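Local coordinates for arginase (PDB 6VSS), which hydrolyses L-arginine to urea and L-ornithine with a pair of manganese ions, and also converts agmatine to putrescine, at residues Leu151-Val155 and Leu335-Lys341. Numbering follows the deposited sequence.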
ATOM      1  N   LEU B 151      37.567 -15.573   8.502  1.00 33.89           N
ATOM      2  CA  LEU B 151      36.160 -15.116   8.644  1.00 33.74           C
ATOM      3  C   LEU B 151      36.082 -14.095   9.769  1.00 32.83           C
ATOM      4  O   LEU B 151      36.706 -14.315  10.846  1.00 32.67           O
ATOM      5  CB  LEU B 151      35.234 -16.278   8.982  1.00 33.49           C
ATOM      6  CG  LEU B 151      35.238 -17.462   8.019  1.00 32.41           C
ATOM      7  CD1 LEU B 151      34.067 -18.371   8.348  1.00 32.11           C
ATOM      8  CD2 LEU B 151      35.195 -16.998   6.573  1.00 32.59           C
ATOM      9  N   ARG B 152      35.272 -13.064   9.558  1.00 30.91           N
ATOM     10  CA  ARG B 152      34.944 -12.020  10.554  1.00 30.55           C
ATOM     11  C   ARG B 152      33.411 -11.864  10.578  1.00 30.24           C
ATOM     12  O   ARG B 152      32.806 -11.744   9.519  1.00 27.43           O
ATOM     13  CB  ARG B 152      35.710 -10.725  10.309  1.00 32.03           C
ATOM     14  CG  ARG B 152      37.202 -10.825  10.572  1.00 33.98           C
ATOM     15  CD  ARG B 152      37.860  -9.465  10.616  1.00 35.57           C
ATOM     16  NE  ARG B 152      39.297  -9.623  10.601  1.00 36.00           N
ATOM     17  CZ  ARG B 152      40.194  -8.727  10.956  1.00 37.66           C
ATOM     18  NH1 ARG B 152      39.840  -7.530  11.371  1.00 36.64           N
ATOM     19  NH2 ARG B 152      41.472  -9.033  10.884  1.00 41.55           N
ATOM     20  N   PRO B 153      32.800 -11.875  11.770  1.00 29.41           N
ATOM     21  CA  PRO B 153      31.346 -11.897  11.931  1.00 29.67           C
ATOM     22  C   PRO B 153      30.669 -10.565  11.592  1.00 28.33           C
ATOM     23  O   PRO B 153      30.965  -9.546  12.234  1.00 27.21           O
ATOM     24  CB  PRO B 153      31.170 -12.208  13.416  1.00 30.07           C
ATOM     25  CG  PRO B 153      32.370 -11.575  14.015  1.00 31.35           C
ATOM     26  CD  PRO B 153      33.471 -12.002  13.062  1.00 30.86           C
ATOM     27  N   LEU B 154      29.841 -10.600  10.556  1.00 27.65           N
ATOM     28  CA  LEU B 154      28.877  -9.519  10.215  1.00 26.53           C
ATOM     29  C   LEU B 154      27.480 -10.078  10.570  1.00 25.14           C
ATOM     30  O   LEU B 154      26.944 -10.919   9.882  1.00 23.33           O
ATOM     31  CB  LEU B 154      29.086  -9.085   8.760  1.00 26.15           C
ATOM     32  CG  LEU B 154      28.562  -7.687   8.423  1.00 26.76           C
ATOM     33  CD1 LEU B 154      28.946  -7.251   6.994  1.00 27.12           C
ATOM     34  CD2 LEU B 154      27.031  -7.675   8.569  1.00 25.71           C
ATOM     35  N   VAL B 155      26.998  -9.727  11.759  1.00 25.54           N
ATOM     36  CA  VAL B 155      25.735 -10.258  12.311  1.00 25.35           C
ATOM     37  C   VAL B 155      24.532  -9.554  11.671  1.00 24.72           C
ATOM     38  O   VAL B 155      24.504  -8.286  11.598  1.00 24.84           O
ATOM     39  CB  VAL B 155      25.767 -10.198  13.838  1.00 25.80           C
ATOM     40  CG1 VAL B 155      24.432 -10.565  14.447  1.00 25.52           C
ATOM     41  CG2 VAL B 155      26.896 -11.092  14.380  1.00 25.74           C
ATOM     42  N   LEU B 335      29.466  -2.286   4.674  1.00 28.15           N
ATOM     43  CA  LEU B 335      30.179  -2.741   5.896  1.00 28.06           C
ATOM     44  C   LEU B 335      31.134  -3.874   5.532  1.00 28.91           C
ATOM     45  O   LEU B 335      32.296  -3.810   5.984  1.00 28.92           O
ATOM     46  CB  LEU B 335      29.186  -3.143   6.994  1.00 28.13           C
ATOM     47  CG  LEU B 335      29.795  -3.749   8.280  1.00 28.62           C
ATOM     48  CD1 LEU B 335      30.944  -2.923   8.796  1.00 29.08           C
ATOM     49  CD2 LEU B 335      28.736  -3.848   9.379  1.00 28.36           C
ATOM     50  N   ALA B 336      30.675  -4.902   4.785  1.00 28.96           N
ATOM     51  CA  ALA B 336      31.532  -6.015   4.310  1.00 28.64           C
ATOM     52  C   ALA B 336      32.748  -5.472   3.516  1.00 29.30           C
ATOM     53  O   ALA B 336      33.854  -5.935   3.764  1.00 27.33           O
ATOM     54  CB  ALA B 336      30.757  -7.031   3.510  1.00 27.93           C
ATOM     55  N   ALA B 337      32.535  -4.538   2.579  1.00 30.00           N
ATOM     56  CA  ALA B 337      33.577  -3.896   1.751  1.00 30.30           C
ATOM     57  C   ALA B 337      34.667  -3.301   2.653  1.00 32.36           C
ATOM     58  O   ALA B 337      35.857  -3.362   2.274  1.00 33.53           O
ATOM     59  CB  ALA B 337      32.964  -2.857   0.829  1.00 30.03           C
ATOM     60  N   LYS B 338      34.305  -2.687   3.774  1.00 33.38           N
ATOM     61  CA  LYS B 338      35.285  -2.147   4.734  1.00 35.31           C
ATOM     62  C   LYS B 338      35.911  -3.253   5.593  1.00 35.59           C
ATOM     63  O   LYS B 338      37.094  -3.133   5.958  1.00 35.39           O
ATOM     64  CB  LYS B 338      34.605  -1.114   5.638  1.00 37.70           C
ATOM     65  CG  LYS B 338      34.341   0.218   4.947  1.00 41.61           C
ATOM     66  CD  LYS B 338      35.611   1.016   4.684  1.00 42.18           C
ATOM     67  CE  LYS B 338      36.193   1.612   5.949  1.00 43.73           C
ATOM     68  NZ  LYS B 338      36.921   2.865   5.629  1.00 45.13           N
ATOM     69  N   MET B 339      35.146  -4.230   6.052  1.00 32.79           N
ATOM     70  CA  MET B 339      35.701  -5.176   7.042  1.00 34.90           C
ATOM     71  C   MET B 339      36.546  -6.248   6.306  1.00 35.69           C
ATOM     72  O   MET B 339      37.547  -6.738   6.845  1.00 37.20           O
ATOM     73  CB  MET B 339      34.571  -5.814   7.854  1.00 35.49           C
ATOM     74  CG  MET B 339      35.064  -6.934   8.728  1.00 35.44           C
ATOM     75  SD  MET B 339      33.932  -7.293  10.064  1.00 37.72           S
ATOM     76  CE  MET B 339      32.676  -8.237   9.237  1.00 35.16           C
ATOM     77  N   SER B 340      36.158  -6.614   5.090  1.00 35.81           N
ATOM     78  CA  SER B 340      36.918  -7.550   4.240  1.00 35.88           C
ATOM     79  C   SER B 340      38.219  -6.914   3.764  1.00 36.72           C
ATOM     80  O   SER B 340      38.271  -5.720   3.511  1.00 37.04           O
ATOM     81  CB  SER B 340      36.088  -8.062   3.120  1.00 35.02           C
ATOM     82  OG  SER B 340      35.076  -8.907   3.655  1.00 34.09           O
ATOM     83  N   LYS B 341      39.212  -7.758   3.564  1.00 40.17           N
ATOM     84  CA  LYS B 341      40.637  -7.349   3.454  1.00 43.32           C
ATOM     85  C   LYS B 341      41.422  -8.527   2.887  1.00 42.53           C
ATOM     86  O   LYS B 341      40.956  -9.677   2.988  1.00 39.66           O
ATOM     87  CB  LYS B 341      41.192  -7.027   4.844  1.00 43.94           C
ATOM     88  CG  LYS B 341      41.267  -5.581   5.215  1.00 44.84           C
ATOM     89  CD  LYS B 341      41.305  -5.389   6.692  1.00 46.82           C
ATOM     90  CE  LYS B 341      42.218  -6.321   7.458  1.00 45.54           C
ATOM     91  NZ  LYS B 341      42.073  -6.036   8.903  1.00 45.90           N
ATOM     92  OXT LYS B 341      42.486  -8.196   2.374  1.00 43.66           O
TER
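Strand 151-155 and residues 335-339, the end of the last helix (323-339), run nearly antiparallel at 156°, their axes 10.1 Å apart, so that Arg152 faces Met339 and Leu154 faces Ala336. Met339 makes the closest approach to the strand. Its CG stands anti to the backbone N (chi1 171°) and the chain bends only at chi3, which carries the methyl CE onto the strand, 3.5 Å from Arg152 O and 3.7 Å from Leu154 CB, while SD lies against Arg152 CB. Two residues further along the strand, Leu154 lays CD1 against the helix backbone, 3.7 Å from Ala336 N, and the same methyl touches Leu335 CG at 3.8 Å; the two leucine side chains lie alongside each other, pointing opposite ways. With an alanine here, the CD1 contacts would be gone, which would probably open a gap against Leu335 and Ala336, although CB would still meet the Met339 methyl. Past the helix end, Lys341 brings CE over one face of the Arg152 guanidinium, and its NZ sits 3.6 Å from both Arg152 NH1 and Arg152 NH2. Both cations form salt bridges to Asp304 OD1, and Arg152 NH1 also bonds to Ile305 O. This is how the closing helix of the arginase α/β fold covers one face of its parallel sheet: a buried apolar seam gives way at the chain terminus to two positive groups, whose closeness is probably made tolerable by the carboxylate they share.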